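Long-range contact in hydrolase, haloacid dehalogenase-like family (Pseudomonas syringae pv. tomato, PDB 3S6J), which binds calcium at its haloacid dehalogenase-type site and is probably a hydrolase, perhaps acting on sugar phosphates: residues T16-E30 with H79-L93. Residues are numbered along the deposited sequence; the frame is centred on the assembly and turned at random.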
ATOM      1  N   THR E  16     -11.993   3.574  -3.386  1.00 31.40           N
ATOM      2  CA  THR E  16     -12.373   4.328  -4.566  1.00 29.45           C
ATOM      3  C   THR E  16     -13.245   5.509  -4.141  1.00 32.25           C
ATOM      4  O   THR E  16     -12.976   6.654  -4.529  1.00 30.63           O
ATOM      5  CB  THR E  16     -13.108   3.422  -5.587  1.00 31.82           C
ATOM      6  OG1 THR E  16     -12.204   2.419  -6.098  1.00 31.17           O
ATOM      7  CG2 THR E  16     -13.698   4.243  -6.738  1.00 28.99           C
ATOM      8  N   LEU E  17     -14.275   5.232  -3.336  1.00 30.41           N
ATOM      9  CA  LEU E  17     -15.091   6.296  -2.743  1.00 31.92           C
ATOM     10  C   LEU E  17     -14.813   6.498  -1.235  1.00 33.17           C
ATOM     11  O   LEU E  17     -14.931   7.606  -0.724  1.00 31.66           O
ATOM     12  CB  LEU E  17     -16.587   6.067  -3.001  1.00 32.64           C
ATOM     13  CG  LEU E  17     -17.020   5.989  -4.463  1.00 33.29           C
ATOM     14  CD1 LEU E  17     -18.443   5.415  -4.623  1.00 32.73           C
ATOM     15  CD2 LEU E  17     -16.886   7.341  -5.155  1.00 32.00           C
ATOM     16  N   THR E  18     -14.439   5.427  -0.537  1.00 32.46           N
ATOM     17  CA  THR E  18     -14.065   5.529   0.865  1.00 32.75           C
ATOM     18  C   THR E  18     -12.626   5.095   1.078  1.00 34.34           C
ATOM     19  O   THR E  18     -12.151   4.135   0.446  1.00 33.43           O
ATOM     20  CB  THR E  18     -14.955   4.642   1.779  1.00 34.31           C
ATOM     21  OG1 THR E  18     -15.015   3.314   1.249  1.00 34.15           O
ATOM     22  CG2 THR E  18     -16.352   5.215   1.890  1.00 33.76           C
ATOM     23  N   ASP E  19     -11.950   5.768   2.006  1.00 32.74           N
ATOM     24  CA  ASP E  19     -10.563   5.443   2.336  1.00 31.92           C
ATOM     25  C   ASP E  19     -10.493   4.235   3.278  1.00 33.86           C
ATOM     26  O   ASP E  19     -10.233   4.377   4.480  1.00 35.42           O
ATOM     27  CB  ASP E  19      -9.872   6.655   2.946  1.00 32.04           C
ATOM     28  CG  ASP E  19      -8.378   6.492   3.031  1.00 32.10           C
ATOM     29  OD1 ASP E  19      -7.872   5.421   2.624  1.00 29.28           O
ATOM     30  OD2 ASP E  19      -7.712   7.446   3.509  1.00 33.26           O
ATOM     31  N   SER E  20     -10.716   3.047   2.725  1.00 29.55           N
ATOM     32  CA  SER E  20     -10.875   1.858   3.558  1.00 33.64           C
ATOM     33  C   SER E  20     -10.012   0.641   3.203  1.00 30.83           C
ATOM     34  O   SER E  20     -10.056  -0.361   3.908  1.00 31.20           O
ATOM     35  CB  SER E  20     -12.347   1.444   3.614  1.00 33.52           C
ATOM     36  OG  SER E  20     -12.901   1.348   2.325  1.00 32.71           O
ATOM     37  N   VAL E  21      -9.213   0.738   2.145  1.00 29.52           N
ATOM     38  CA  VAL E  21      -8.339  -0.364   1.763  1.00 30.07           C
ATOM     39  C   VAL E  21      -7.383  -0.761   2.889  1.00 29.84           C
ATOM     40  O   VAL E  21      -7.172  -1.929   3.132  1.00 29.79           O
ATOM     41  CB  VAL E  21      -7.511  -0.017   0.493  1.00 30.88           C
ATOM     42  CG1 VAL E  21      -6.406  -1.033   0.286  1.00 28.97           C
ATOM     43  CG2 VAL E  21      -8.408   0.073  -0.753  1.00 29.27           C
ATOM     44  N   TYR E  22      -6.799   0.221   3.566  1.00 28.85           N
ATOM     45  CA  TYR E  22      -5.802  -0.045   4.579  1.00 29.30           C
ATOM     46  C   TYR E  22      -6.424  -0.701   5.820  1.00 31.92           C
ATOM     47  O   TYR E  22      -5.766  -1.486   6.522  1.00 30.25           O
ATOM     48  CB  TYR E  22      -5.005   1.238   4.921  1.00 29.68           C
ATOM     49  CG  TYR E  22      -4.099   1.657   3.768  1.00 31.78           C
ATOM     50  CD1 TYR E  22      -4.624   2.275   2.631  1.00 31.15           C
ATOM     51  CD2 TYR E  22      -2.726   1.402   3.795  1.00 31.83           C
ATOM     52  CE1 TYR E  22      -3.809   2.649   1.568  1.00 29.32           C
ATOM     53  CE2 TYR E  22      -1.910   1.765   2.726  1.00 29.12           C
ATOM     54  CZ  TYR E  22      -2.462   2.382   1.619  1.00 27.48           C
ATOM     55  OH  TYR E  22      -1.666   2.721   0.551  1.00 26.84           O
ATOM     56  N   GLN E  23      -7.695  -0.398   6.078  1.00 29.31           N
ATOM     57  CA  GLN E  23      -8.416  -1.095   7.136  1.00 31.45           C
ATOM     58  C   GLN E  23      -8.674  -2.548   6.709  1.00 31.19           C
ATOM     59  O   GLN E  23      -8.526  -3.479   7.508  1.00 28.01           O
ATOM     60  CB  GLN E  23      -9.718  -0.364   7.501  1.00 31.82           C
ATOM     61  CG  GLN E  23      -9.524   0.905   8.335  1.00 31.11           C
ATOM     62  CD  GLN E  23      -8.973   2.083   7.533  1.00 32.90           C
ATOM     63  OE1 GLN E  23      -9.189   2.193   6.323  1.00 30.20           O
ATOM     64  NE2 GLN E  23      -8.266   2.973   8.211  1.00 37.08           N
ATOM     65  N   ASN E  24      -9.036  -2.731   5.437  1.00 29.37           N
ATOM     66  CA  ASN E  24      -9.271  -4.060   4.885  1.00 30.42           C
ATOM     67  C   ASN E  24      -7.985  -4.884   5.018  1.00 30.28           C
ATOM     68  O   ASN E  24      -7.997  -5.967   5.587  1.00 31.56           O
ATOM     69  CB  ASN E  24      -9.755  -3.970   3.431  1.00 30.75           C
ATOM     70  CG  ASN E  24     -10.565  -5.174   3.000  1.00 33.09           C
ATOM     71  OD1 ASN E  24     -10.613  -6.178   3.698  1.00 37.55           O
ATOM     72  ND2 ASN E  24     -11.211  -5.075   1.849  1.00 35.46           N
ATOM     73  N   VAL E  25      -6.866  -4.340   4.546  1.00 30.64           N
ATOM     74  CA  VAL E  25      -5.572  -4.998   4.714  1.00 30.02           C
ATOM     75  C   VAL E  25      -5.304  -5.443   6.163  1.00 28.78           C
ATOM     76  O   VAL E  25      -4.945  -6.596   6.414  1.00 29.13           O
ATOM     77  CB  VAL E  25      -4.392  -4.109   4.196  1.00 31.25           C
ATOM     78  CG1 VAL E  25      -3.075  -4.844   4.346  1.00 32.65           C
ATOM     79  CG2 VAL E  25      -4.588  -3.751   2.743  1.00 30.48           C
ATOM     80  N   ALA E  26      -5.479  -4.533   7.112  1.00 30.02           N
ATOM     81  CA  ALA E  26      -5.200  -4.826   8.518  1.00 29.65           C
ATOM     82  C   ALA E  26      -6.103  -5.941   9.041  1.00 29.84           C
ATOM     83  O   ALA E  26      -5.648  -6.844   9.760  1.00 29.41           O
ATOM     84  CB  ALA E  26      -5.357  -3.564   9.353  1.00 32.33           C
ATOM     85  N   ALA E  27      -7.370  -5.899   8.635  1.00 30.26           N
ATOM     86  CA  ALA E  27      -8.345  -6.931   8.982  1.00 30.15           C
ATOM     87  C   ALA E  27      -7.955  -8.308   8.439  1.00 32.81           C
ATOM     88  O   ALA E  27      -8.071  -9.313   9.147  1.00 30.79           O
ATOM     89  CB  ALA E  27      -9.742  -6.539   8.493  1.00 30.70           C
ATOM     90  N   TRP E  28      -7.535  -8.368   7.171  1.00 31.25           N
ATOM     91  CA  TRP E  28      -7.061  -9.635   6.631  1.00 30.66           C
ATOM     92  C   TRP E  28      -5.808 -10.121   7.358  1.00 29.93           C
ATOM     93  O   TRP E  28      -5.686 -11.312   7.648  1.00 28.25           O
ATOM     94  CB  TRP E  28      -6.835  -9.571   5.118  1.00 31.02           C
ATOM     95  CG  TRP E  28      -8.117  -9.723   4.375  1.00 34.36           C
ATOM     96  CD1 TRP E  28      -8.745  -8.778   3.621  1.00 31.54           C
ATOM     97  CD2 TRP E  28      -8.975 -10.876   4.373  1.00 33.46           C
ATOM     98  NE1 TRP E  28      -9.922  -9.270   3.134  1.00 31.57           N
ATOM     99  CE2 TRP E  28     -10.091 -10.560   3.576  1.00 33.78           C
ATOM    100  CE3 TRP E  28      -8.897 -12.147   4.956  1.00 31.83           C
ATOM    101  CZ2 TRP E  28     -11.135 -11.468   3.347  1.00 35.23           C
ATOM    102  CZ3 TRP E  28      -9.932 -13.058   4.723  1.00 35.07           C
ATOM    103  CH2 TRP E  28     -11.034 -12.714   3.927  1.00 35.77           C
ATOM    104  N   LYS E  29      -4.894  -9.193   7.658  1.00 27.95           N
ATOM    105  CA  LYS E  29      -3.630  -9.537   8.299  1.00 29.99           C
ATOM    106  C   LYS E  29      -3.854 -10.211   9.654  1.00 31.80           C
ATOM    107  O   LYS E  29      -3.224 -11.217   9.978  1.00 31.78           O
ATOM    108  CB  LYS E  29      -2.741  -8.298   8.464  1.00 31.77           C
ATOM    109  CG  LYS E  29      -1.425  -8.576   9.189  1.00 31.28           C
ATOM    110  CD  LYS E  29      -0.603  -9.656   8.455  1.00 30.10           C
ATOM    111  CE  LYS E  29       0.827  -9.662   8.971  1.00 29.16           C
ATOM    112  NZ  LYS E  29       1.533 -10.936   8.673  1.00 32.40           N
ATOM    113  N   GLU E  30      -4.770  -9.643  10.421  1.00 31.02           N
ATOM    114  CA  GLU E  30      -5.139 -10.134  11.742  1.00 32.33           C
ATOM    115  C   GLU E  30      -5.825 -11.485  11.648  1.00 34.68           C
ATOM    116  O   GLU E  30      -5.522 -12.404  12.428  1.00 36.43           O
ATOM    117  CB  GLU E  30      -6.051  -9.105  12.415  1.00 35.34           C
ATOM    118  CG  GLU E  30      -6.768  -9.587  13.644  1.00 40.63           C
ATOM    119  CD  GLU E  30      -7.412  -8.427  14.392  1.00 44.03           C
ATOM    120  OE1 GLU E  30      -7.144  -7.264  14.024  1.00 42.50           O
ATOM    121  OE2 GLU E  30      -8.183  -8.667  15.345  1.00 47.32           O
ATOM    122  N   HIS E  79     -12.105 -11.934   9.563  1.00 38.18           N
ATOM    123  CA  HIS E  79     -11.960 -10.691   8.812  1.00 37.66           C
ATOM    124  C   HIS E  79     -13.124  -9.726   9.060  1.00 37.13           C
ATOM    125  O   HIS E  79     -12.895  -8.566   9.375  1.00 37.91           O
ATOM    126  CB  HIS E  79     -11.802 -10.973   7.323  1.00 35.62           C
ATOM    127  CG  HIS E  79     -11.874  -9.746   6.467  1.00 34.75           C
ATOM    128  ND1 HIS E  79     -13.025  -9.366   5.811  1.00 35.47           N
ATOM    129  CD2 HIS E  79     -10.933  -8.839   6.140  1.00 32.31           C
ATOM    130  CE1 HIS E  79     -12.789  -8.266   5.120  1.00 35.44           C
ATOM    131  NE2 HIS E  79     -11.531  -7.916   5.310  1.00 36.23           N
ATOM    132  N   ALA E  80     -14.364 -10.201   8.938  1.00 36.54           N
ATOM    133  CA  ALA E  80     -15.518  -9.339   9.207  1.00 38.42           C
ATOM    134  C   ALA E  80     -15.445  -8.734  10.596  1.00 39.89           C
ATOM    135  O   ALA E  80     -15.701  -7.553  10.780  1.00 41.45           O
ATOM    136  CB  ALA E  80     -16.816 -10.103   9.052  1.00 38.78           C
ATOM    137  N   GLN E  81     -15.089  -9.553  11.576  1.00 40.35           N
ATOM    138  CA  GLN E  81     -15.004  -9.092  12.945  1.00 39.76           C
ATOM    139  C   GLN E  81     -13.919  -8.029  13.104  1.00 40.56           C
ATOM    140  O   GLN E  81     -14.168  -6.975  13.693  1.00 40.72           O
ATOM    141  CB  GLN E  81     -14.798 -10.271  13.896  1.00 41.16           C
ATOM    142  CG  GLN E  81     -16.050 -11.160  14.018  1.00 44.94           C
ATOM    143  CD  GLN E  81     -15.748 -12.645  14.206  1.00 48.35           C
ATOM    144  OE1 GLN E  81     -14.797 -13.026  14.904  1.00 47.29           O
ATOM    145  NE2 GLN E  81     -16.568 -13.493  13.582  1.00 50.57           N
ATOM    146  N   ALA E  82     -12.726  -8.285  12.577  1.00 39.07           N
ATOM    147  CA  ALA E  82     -11.657  -7.294  12.685  1.00 39.64           C
ATOM    148  C   ALA E  82     -12.037  -6.008  11.960  1.00 38.94           C
ATOM    149  O   ALA E  82     -11.724  -4.915  12.427  1.00 38.64           O
ATOM    150  CB  ALA E  82     -10.334  -7.840  12.176  1.00 38.42           C
ATOM    151  N   TYR E  83     -12.721  -6.133  10.827  1.00 37.43           N
ATOM    152  CA  TYR E  83     -13.136  -4.947  10.080  1.00 39.22           C
ATOM    153  C   TYR E  83     -14.105  -4.120  10.923  1.00 40.15           C
ATOM    154  O   TYR E  83     -13.913  -2.927  11.082  1.00 40.98           O
ATOM    155  CB  TYR E  83     -13.780  -5.317   8.737  1.00 37.70           C
ATOM    156  CG  TYR E  83     -13.839  -4.167   7.750  1.00 38.35           C
ATOM    157  CD1 TYR E  83     -15.033  -3.487   7.492  1.00 37.84           C
ATOM    158  CD2 TYR E  83     -12.692  -3.750   7.083  1.00 39.76           C
ATOM    159  CE1 TYR E  83     -15.080  -2.439   6.585  1.00 36.63           C
ATOM    160  CE2 TYR E  83     -12.723  -2.696   6.189  1.00 38.08           C
ATOM    161  CZ  TYR E  83     -13.915  -2.047   5.941  1.00 38.06           C
ATOM    162  OH  TYR E  83     -13.909  -1.005   5.046  1.00 39.95           O
ATOM    163  N   GLU E  84     -15.140  -4.757  11.458  1.00 38.86           N
ATOM    164  CA  GLU E  84     -16.103  -4.068  12.297  1.00 42.49           C
ATOM    165  C   GLU E  84     -15.362  -3.234  13.334  1.00 43.09           C
ATOM    166  O   GLU E  84     -15.705  -2.070  13.572  1.00 44.85           O
ATOM    167  CB  GLU E  84     -17.037  -5.061  13.008  1.00 46.02           C
ATOM    168  CG  GLU E  84     -17.816  -6.004  12.085  1.00 48.54           C
ATOM    169  CD  GLU E  84     -18.720  -6.979  12.855  1.00 57.02           C
ATOM    170  OE1 GLU E  84     -19.047  -8.072  12.308  1.00 55.20           O
ATOM    171  OE2 GLU E  84     -19.095  -6.654  14.014  1.00 59.39           O
ATOM    172  N   ARG E  85     -14.339  -3.819  13.955  1.00 42.62           N
ATOM    173  CA  ARG E  85     -13.613  -3.109  15.008  1.00 41.11           C
ATOM    174  C   ARG E  85     -12.908  -1.876  14.460  1.00 39.90           C
ATOM    175  O   ARG E  85     -12.544  -0.981  15.202  1.00 41.57           O
ATOM    176  CB  ARG E  85     -12.627  -4.035  15.726  1.00 41.25           C
ATOM    177  CG  ARG E  85     -13.308  -5.122  16.565  1.00 44.19           C
ATOM    178  CD  ARG E  85     -12.330  -5.925  17.406  1.00 42.26           C
ATOM    179  NE  ARG E  85     -11.416  -6.739  16.604  1.00 46.28           N
ATOM    180  CZ  ARG E  85     -11.606  -8.024  16.299  1.00 46.34           C
ATOM    181  NH1 ARG E  85     -12.695  -8.665  16.721  1.00 46.45           N
ATOM    182  NH2 ARG E  85     -10.705  -8.667  15.559  1.00 44.24           N
ATOM    183  N   LEU E  86     -12.732  -1.810  13.150  1.00 39.10           N
ATOM    184  CA  LEU E  86     -12.043  -0.672  12.561  1.00 39.96           C
ATOM    185  C   LEU E  86     -13.003   0.318  11.882  1.00 40.46           C
ATOM    186  O   LEU E  86     -12.571   1.272  11.226  1.00 38.37           O
ATOM    187  CB  LEU E  86     -11.000  -1.164  11.562  1.00 38.44           C
ATOM    188  CG  LEU E  86      -9.938  -2.079  12.159  1.00 40.51           C
ATOM    189  CD1 LEU E  86      -9.250  -2.891  11.077  1.00 38.34           C
ATOM    190  CD2 LEU E  86      -8.935  -1.286  12.967  1.00 41.06           C
ATOM    191  N   GLN E  87     -14.302   0.088  12.042  1.00 40.32           N
ATOM    192  CA  GLN E  87     -15.301   0.830  11.269  1.00 41.75           C
ATOM    193  C   GLN E  87     -15.234   2.361  11.378  1.00 43.23           C
ATOM    194  O   GLN E  87     -15.524   3.059  10.403  1.00 44.28           O
ATOM    195  CB  GLN E  87     -16.711   0.361  11.613  1.00 41.54           C
ATOM    196  CG  GLN E  87     -17.114   0.625  13.044  1.00 45.73           C
ATOM    197  CD  GLN E  87     -18.510   0.118  13.364  1.00 49.99           C
ATOM    198  OE1 GLN E  87     -19.181  -0.490  12.518  1.00 48.94           O
ATOM    199  NE2 GLN E  87     -18.963   0.376  14.590  1.00 51.84           N
ATOM    200  N   HIS E  88     -14.867   2.883  12.548  1.00 41.96           N
ATOM    201  CA  HIS E  88     -14.893   4.329  12.763  1.00 43.92           C
ATOM    202  C   HIS E  88     -13.668   5.046  12.191  1.00 44.14           C
ATOM    203  O   HIS E  88     -13.571   6.275  12.241  1.00 39.98           O
ATOM    204  CB  HIS E  88     -15.060   4.642  14.249  1.00 44.44           C
ATOM    205  CG  HIS E  88     -16.299   4.057  14.843  1.00 47.37           C
ATOM    206  ND1 HIS E  88     -16.320   2.833  15.476  1.00 48.75           N
ATOM    207  CD2 HIS E  88     -17.578   4.518  14.881  1.00 48.75           C
ATOM    208  CE1 HIS E  88     -17.546   2.567  15.892  1.00 48.93           C
ATOM    209  NE2 HIS E  88     -18.327   3.577  15.541  1.00 51.31           N
ATOM    210  N   GLN E  89     -12.731   4.275  11.653  1.00 40.69           N
ATOM    211  CA  GLN E  89     -11.531   4.859  11.067  1.00 42.09           C
ATOM    212  C   GLN E  89     -11.804   5.287   9.634  1.00 42.10           C
ATOM    213  O   GLN E  89     -11.061   6.094   9.063  1.00 40.70           O
ATOM    214  CB  GLN E  89     -10.378   3.848  11.100  1.00 41.75           C
ATOM    215  CG  GLN E  89      -9.849   3.569  12.497  1.00 41.41           C
ATOM    216  CD  GLN E  89      -8.583   2.731  12.476  1.00 43.61           C
ATOM    217  OE1 GLN E  89      -8.125   2.305  11.412  1.00 46.46           O
ATOM    218  NE2 GLN E  89      -8.012   2.484  13.652  1.00 39.40           N
ATOM    219  N   ILE E  90     -12.889   4.751   9.073  1.00 39.49           N
ATOM    220  CA  ILE E  90     -13.192   4.913   7.659  1.00 40.07           C
ATOM    221  C   ILE E  90     -13.797   6.261   7.310  1.00 40.66           C
ATOM    222  O   ILE E  90     -14.878   6.622   7.776  1.00 42.19           O
ATOM    223  CB  ILE E  90     -14.127   3.807   7.147  1.00 40.27           C
ATOM    224  CG1 ILE E  90     -13.498   2.437   7.394  1.00 34.55           C
ATOM    225  CG2 ILE E  90     -14.445   4.026   5.653  1.00 37.65           C
ATOM    226  CD1 ILE E  90     -14.263   1.312   6.765  1.00 38.60           C
ATOM    227  N   ILE E  91     -13.094   6.978   6.446  1.00 37.42           N
ATOM    228  CA  ILE E  91     -13.460   8.325   6.050  1.00 39.42           C
ATOM    229  C   ILE E  91     -13.783   8.295   4.557  1.00 38.28           C
ATOM    230  O   ILE E  91     -13.314   7.409   3.833  1.00 36.67           O
ATOM    231  CB  ILE E  91     -12.275   9.272   6.355  1.00 38.96           C
ATOM    232  CG1 ILE E  91     -11.860   9.082   7.826  1.00 43.33           C
ATOM    233  CG2 ILE E  91     -12.623  10.717   6.038  1.00 37.56           C
ATOM    234  CD1 ILE E  91     -10.334   9.162   8.109  1.00 45.45           C
ATOM    235  N   ALA E  92     -14.621   9.220   4.101  1.00 37.32           N
ATOM    236  CA  ALA E  92     -14.906   9.325   2.681  1.00 36.01           C
ATOM    237  C   ALA E  92     -13.659   9.924   2.047  1.00 36.17           C
ATOM    238  O   ALA E  92     -13.009  10.767   2.663  1.00 34.99           O
ATOM    239  CB  ALA E  92     -16.114  10.217   2.446  1.00 37.26           C
ATOM    240  N   LEU E  93     -13.300   9.470   0.846  1.00 34.18           N
ATOM    241  CA  LEU E  93     -12.186  10.080   0.100  1.00 32.66           C
ATOM    242  C   LEU E  93     -12.587  11.445  -0.487  1.00 31.46           C
ATOM    243  O   LEU E  93     -13.752  11.641  -0.797  1.00 32.08           O
ATOM    244  CB  LEU E  93     -11.739   9.136  -1.025  1.00 31.30           C
ATOM    245  CG  LEU E  93     -10.811   7.996  -0.599  1.00 32.44           C
ATOM    246  CD1 LEU E  93     -10.895   6.778  -1.525  1.00 30.38           C
ATOM    247  CD2 LEU E  93      -9.375   8.528  -0.483  1.00 30.15           C
TER
HETATM  248  O   HOH W   1     -10.263   6.527   6.582  1.00 41.09           O
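His79 lies flat against the indole of Trp28 in an offset stack: its ring centroid is 3.6 Å from that of the five-membered ring, with the planes 17° apart. The His79 CB sits over the six-membered ring as a CH-pi contact, so ring and methylene together span one indole face. With CG anti to the backbone N (chi1 170°), the imidazole reaches toward helix 21-30, where its NE2 donates to Asn24 OD1 over 2.5 Å. That acceptor lies close to the imidazole plane, which fixes the ring's rotation while the indole covers a face.

Next to the stack, the helix axes approach to 8.1 Å at 135°, consistent with two small residues, Ala27 and Ala82, meeting there; Ala27 CB is 3.5 Å from His79 CD2 and also meets Tyr83. The Tyr83 ring presents its edge to the backbone N of Asn24, and its OH touches Ser20 CB at 3.2 Å and is hydrogen-bonded to Asn124 ND2 of helix 118-127. Further along, Gln23 bends at chi2 and, as modelled, its NE2 donates to Gln89 OE1 in a long bond of 3.3 Å. At the outer end Glu30 OE2 and Arg85 NH2 form a salt bridge.

Two backbone bonds join the short antiparallel strands: Leu93 N to Leu17 O at 2.9 Å and Asp19 N to Ile91 O at 2.8 Å. A water bridges Asp19 O, Gln89 O and Ile91 N.

The start of 16-30 borders the calcium site, while 79-93 packs behind it. Asn24 ND2 and Ser20 OG each bond a carboxylate oxygen of the calcium ligand Asp14. Asn24 is thus second shell, and the His79 bond to its OD1 lies one shell further out, consistent with helix 69-85 helping to orient the amide that holds this metal ligand.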